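Local coordinates for uncharacterized protein (Anabaena variabilis, PDB 3OT2), which is of unknown function but is probably a nuclease of the PD-(D/E)XK type, at residues D81-I86 with I104-T109. Sequence-based numbering, arbitrary orientation.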
loop_
_atom_site.group_PDB
_atom_site.type_symbol
_atom_site.label_atom_id
_atom_site.label_comp_id
_atom_site.label_asym_id
_atom_site.label_seq_id
_atom_site.Cartn_x
_atom_site.Cartn_y
_atom_site.Cartn_z
ATOM N N ASP A 81 -15.469 -3.270 -2.923
ATOM C CA ASP A 81 -16.525 -2.602 -2.165
ATOM C C ASP A 81 -17.426 -1.792 -3.136
ATOM O O ASP A 81 -18.661 -1.849 -3.038
ATOM C CB ASP A 81 -15.922 -1.699 -1.071
ATOM C CG ASP A 81 -15.337 -2.442 0.119
ATOM O OD1 ASP A 81 -15.723 -3.626 0.343
ATOM O OD2 ASP A 81 -14.528 -1.834 0.851
ATOM N N ILE A 82 -16.793 -1.060 -4.085
ATOM C CA ILE A 82 -17.486 -0.280 -5.134
ATOM C C ILE A 82 -16.742 -0.487 -6.435
ATOM O O ILE A 82 -15.529 -0.341 -6.475
ATOM C CB ILE A 82 -17.627 1.227 -4.814
ATOM C CG1 ILE A 82 -18.291 1.460 -3.439
ATOM C CG2 ILE A 82 -18.371 1.994 -5.939
ATOM C CD1 ILE A 82 -17.966 2.779 -2.842
ATOM N N SER A 83 -17.483 -0.827 -7.495
ATOM C CA SER A 83 -16.982 -0.964 -8.859
ATOM C C SER A 83 -17.684 0.050 -9.739
ATOM O O SER A 83 -18.912 0.126 -9.722
ATOM C CB SER A 83 -17.273 -2.372 -9.372
ATOM O OG SER A 83 -16.316 -3.237 -8.809
ATOM N N VAL A 84 -16.922 0.817 -10.508
ATOM C CA VAL A 84 -17.498 1.824 -11.402
ATOM C C VAL A 84 -17.134 1.444 -12.841
ATOM O O VAL A 84 -15.962 1.212 -13.157
ATOM C CB VAL A 84 -17.086 3.287 -11.047
ATOM C CG1 VAL A 84 -17.947 4.291 -11.808
ATOM C CG2 VAL A 84 -17.185 3.556 -9.541
ATOM N N PHE A 85 -18.156 1.338 -13.701
ATOM C CA PHE A 85 -17.957 0.983 -15.120
ATOM C C PHE A 85 -18.510 2.056 -16.009
ATOM O O PHE A 85 -19.642 2.478 -15.786
ATOM C CB PHE A 85 -18.695 -0.341 -15.453
ATOM C CG PHE A 85 -18.077 -1.587 -14.871
ATOM C CD1 PHE A 85 -18.397 -2.005 -13.590
ATOM C CD2 PHE A 85 -17.198 -2.361 -15.620
ATOM C CE1 PHE A 85 -17.823 -3.153 -13.054
ATOM C CE2 PHE A 85 -16.643 -3.527 -15.089
ATOM C CZ PHE A 85 -16.959 -3.913 -13.810
ATOM N N ILE A 86 -17.754 2.458 -17.054
ATOM C CA ILE A 86 -18.229 3.418 -18.053
ATOM C C ILE A 86 -19.360 2.695 -18.815
ATOM O O ILE A 86 -19.382 1.446 -18.835
ATOM C CB ILE A 86 -17.107 3.995 -18.966
ATOM C CG1 ILE A 86 -16.520 2.918 -19.931
ATOM C CG2 ILE A 86 -16.025 4.688 -18.099
ATOM C CD1 ILE A 86 -15.466 3.425 -20.962
ATOM N N ILE A 104 -14.991 -8.704 -16.572
ATOM C CA ILE A 104 -14.043 -7.631 -16.878
ATOM C C ILE A 104 -13.707 -6.817 -15.621
ATOM O O ILE A 104 -14.448 -6.840 -14.643
ATOM C CB ILE A 104 -14.600 -6.707 -18.013
ATOM C CG1 ILE A 104 -16.022 -6.187 -17.693
ATOM C CG2 ILE A 104 -14.542 -7.393 -19.409
ATOM C CD1 ILE A 104 -16.394 -4.945 -18.428
ATOM N N ALA A 105 -12.591 -6.089 -15.669
ATOM C CA ALA A 105 -12.129 -5.242 -14.584
ATOM C C ALA A 105 -12.947 -3.936 -14.545
ATOM O O ALA A 105 -13.290 -3.426 -15.617
ATOM C CB ALA A 105 -10.645 -4.944 -14.750
ATOM N N PRO A 106 -13.244 -3.357 -13.351
ATOM C CA PRO A 106 -13.962 -2.058 -13.331
ATOM C C PRO A 106 -13.121 -0.945 -13.943
ATOM O O PRO A 106 -11.905 -1.063 -13.991
ATOM C CB PRO A 106 -14.195 -1.780 -11.833
ATOM C CG PRO A 106 -13.815 -3.038 -11.110
ATOM C CD PRO A 106 -12.869 -3.796 -11.993
ATOM N N ASP A 107 -13.740 0.155 -14.372
ATOM C CA ASP A 107 -12.959 1.304 -14.839
ATOM C C ASP A 107 -12.352 2.009 -13.635
ATOM O O ASP A 107 -11.268 2.579 -13.706
ATOM C CB ASP A 107 -13.862 2.262 -15.635
ATOM C CG ASP A 107 -14.146 1.696 -16.993
ATOM O OD1 ASP A 107 -13.257 1.802 -17.870
ATOM O OD2 ASP A 107 -15.198 1.021 -17.146
ATOM N N TRP A 108 -13.048 1.938 -12.510
ATOM C CA TRP A 108 -12.642 2.571 -11.268
ATOM C C TRP A 108 -13.042 1.663 -10.101
ATOM O O TRP A 108 -14.224 1.328 -9.954
ATOM C CB TRP A 108 -13.292 3.970 -11.185
ATOM C CG TRP A 108 -13.019 4.797 -9.954
ATOM C CD1 TRP A 108 -11.990 4.661 -9.057
ATOM C CD2 TRP A 108 -13.737 5.980 -9.572
ATOM N NE1 TRP A 108 -12.073 5.649 -8.096
ATOM C CE2 TRP A 108 -13.124 6.487 -8.408
ATOM C CE3 TRP A 108 -14.871 6.653 -10.095
ATOM C CZ2 TRP A 108 -13.605 7.636 -7.754
ATOM C CZ3 TRP A 108 -15.333 7.800 -9.451
ATOM C CH2 TRP A 108 -14.719 8.265 -8.288
ATOM N N THR A 109 -12.043 1.212 -9.318
ATOM C CA THR A 109 -12.304 0.346 -8.171
ATOM C C THR A 109 -12.094 1.145 -6.888
ATOM O O THR A 109 -11.122 1.882 -6.774
ATOM C CB THR A 109 -11.479 -0.971 -8.207
ATOM O OG1 THR A 109 -11.856 -1.772 -7.088
ATOM C CG2 THR A 109 -9.957 -0.754 -8.116
#
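Val84 and Trp108 form an antiparallel hydrogen-bonded pair. Val84 N donates to Trp108 O at 2.8 Å. Trp108 N returns a bond to Val84 O. The same oxygen takes a second, weak bond from Asp107 N, with an N-H...O angle of 129°. One carbonyl thus serves two successive residues of the segment 104-109.

Asp107 adds a side-chain bond to the backbone. With CG anti to its own carbonyl carbon (chi1 -75°), the Asp107 carboxylate is carried towards Ile86. Ile86 N donates to Asp107 OD2 at 2.9 Å and 168°, a straight bond that meets the carboxylate from above its plane. Arg89 forms a salt bridge to OD2, and Gln135 bonds OD1, so both oxygens of this buried acid have partners. CG1 and CG2 of Ile86 rest against the carboxylate. An alanine in place of Asp107 would probably leave Ile86 N without its acceptor and take one carboxylate partner from Arg89.

Apolar contacts fall into two groups. Pro106 CA sits over one face of the Phe85 ring, 3.8 Å from its centroid, in a CH-pi contact. Ile104 CD1 reaches Phe85 CE2 at 3.6 Å. On the face with Val84 and Trp108, the two side chains lie side by side, pointing the same way. Val84 CG2 approaches the indole at Trp108 CE3, 3.9 Å away. Trp138 meets the indole edge-to-face, and Ile53 of helix 40-57 touches the Trp108 side chain. Apart from these pairs, Pro106 CG lies against the Ser83 side chain, 3.4 Å from Ser83 OG.

Asp107 and Trp108, both opposite Val84, make a classic beta bulge. It lies where strand 108-112 begins beside strand 82-86, within the mixed central sheet of a fold consistent with the PD-(D/E)XK nucleases.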